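Local coordinates for protein AvrA (PDB 6BE0) that probably transfers acetyl groups from acetyl-CoA to serine and threonine residues of target proteins, as a YopJ-family bacterial effector that binds inositol hexakisphosphate, at residues 115-118 against 122-125. Residues are numbered along the deposited sequence; the frame is centred on the assembly and turned at random.
Sequences LVNM and GIHI
Asn-117 and Ile-125 face each other at the start of the loop of a beta hairpin joining strands 111-117 and 125-133. They form a non-hydrogen-bonded pair, with CA atoms 4.3 Å apart and both side chains on the same face of the sheet. Beyond this pair the amide of Asn-117 replaces a backbone partner. Its CG lies anti to the backbone N (chi1 -175°), which swings OD1 across to the backbone of 122-125. There OD1 accepts the N-H of His-124 at 3.0 Å. The donor is tilted 29° from the carbonyl plane. OD1 also takes the N-H of Gly-119 in the turn, so two hydrogen bonds grip the oxygen of a buried residue and probably hold the amide's rotation. The backbone link beside it is nearly straight: Met-118 N donates to His-124 O at 2.8 Å. On the other side of the pair, Val-116 O receives a CA-H...O contact from Ile-125 CA at 3.3 Å.

The tight part is this backbone and amide network. Leu-115 CB and Ile-125 CG2 touch only lightly, at 4.3 Å. The looser part lies toward Gly-122 and the partly exposed His-124. Met-118 CG approaches the imidazole only at its edge, 4.2 Å from His-124 CD2. The ring's NE2 is hydrogen-bonded to Glu-143 OE1, outside the two segments.

Strand 111-117 runs between strands 88-91 and 125-133 in the mixed sheet. Leu-115 packs against helices 65-82 and 186-199, Ile-123 touches the first of these at Leu-69, and Ile-125 meets the second at Cys-186, while Val-116 points to the other face, against Val-91 and Val-128.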
# COMPACT_ATOMS: atom_id res chain seq x y z
N LEU A 115 7.23 1.78 -4.63
CA LEU A 115 6.75 0.40 -4.67
C LEU A 115 7.96 -0.50 -4.77
O LEU A 115 8.71 -0.45 -5.75
CB LEU A 115 5.80 0.16 -5.84
CG LEU A 115 4.47 0.90 -5.85
CD1 LEU A 115 3.57 0.32 -6.92
CD2 LEU A 115 3.78 0.85 -4.49
N VAL A 116 8.16 -1.34 -3.75
CA VAL A 116 9.35 -2.18 -3.67
C VAL A 116 8.98 -3.66 -3.62
O VAL A 116 8.20 -4.09 -2.77
CB VAL A 116 10.22 -1.82 -2.44
CG1 VAL A 116 9.38 -1.80 -1.16
CG2 VAL A 116 11.41 -2.77 -2.32
N ASN A 117 9.53 -4.43 -4.55
CA ASN A 117 9.45 -5.88 -4.48
C ASN A 117 10.54 -6.39 -3.54
O ASN A 117 11.72 -6.41 -3.89
CB ASN A 117 9.60 -6.51 -5.86
CG ASN A 117 9.41 -8.02 -5.83
OD1 ASN A 117 8.97 -8.58 -4.82
ND2 ASN A 117 9.72 -8.68 -6.94
N MET A 118 10.13 -6.81 -2.34
CA MET A 118 11.07 -7.19 -1.30
C MET A 118 11.54 -8.63 -1.48
O MET A 118 12.61 -9.00 -1.02
CB MET A 118 10.44 -7.01 0.08
CG MET A 118 9.59 -5.75 0.21
SD MET A 118 9.79 -4.92 1.79
CE MET A 118 11.17 -3.85 1.40
N GLY A 122 10.39 -14.71 -5.19
CA GLY A 122 8.96 -14.52 -5.16
C GLY A 122 8.62 -13.05 -5.26
O GLY A 122 9.51 -12.21 -5.41
N ILE A 123 7.33 -12.74 -5.17
CA ILE A 123 6.86 -11.36 -5.27
C ILE A 123 6.19 -10.92 -3.97
O ILE A 123 5.21 -11.51 -3.53
CB ILE A 123 5.86 -11.19 -6.43
CG1 ILE A 123 6.49 -11.65 -7.75
CG2 ILE A 123 5.40 -9.74 -6.54
CD1 ILE A 123 5.49 -11.81 -8.88
N HIS A 124 6.74 -9.87 -3.37
CA HIS A 124 6.10 -9.21 -2.24
C HIS A 124 6.29 -7.70 -2.39
O HIS A 124 7.33 -7.15 -2.02
CB HIS A 124 6.67 -9.69 -0.91
CG HIS A 124 5.93 -9.15 0.28
ND1 HIS A 124 4.69 -9.60 0.66
CD2 HIS A 124 6.27 -8.18 1.16
CE1 HIS A 124 4.29 -8.94 1.73
NE2 HIS A 124 5.23 -8.07 2.05
N ILE A 125 5.27 -7.05 -2.94
CA ILE A 125 5.33 -5.62 -3.21
C ILE A 125 4.74 -4.82 -2.05
O ILE A 125 3.57 -4.97 -1.72
CB ILE A 125 4.58 -5.28 -4.52
CG1 ILE A 125 5.27 -5.97 -5.70
CG2 ILE A 125 4.53 -3.77 -4.73
CD1 ILE A 125 4.47 -5.92 -6.99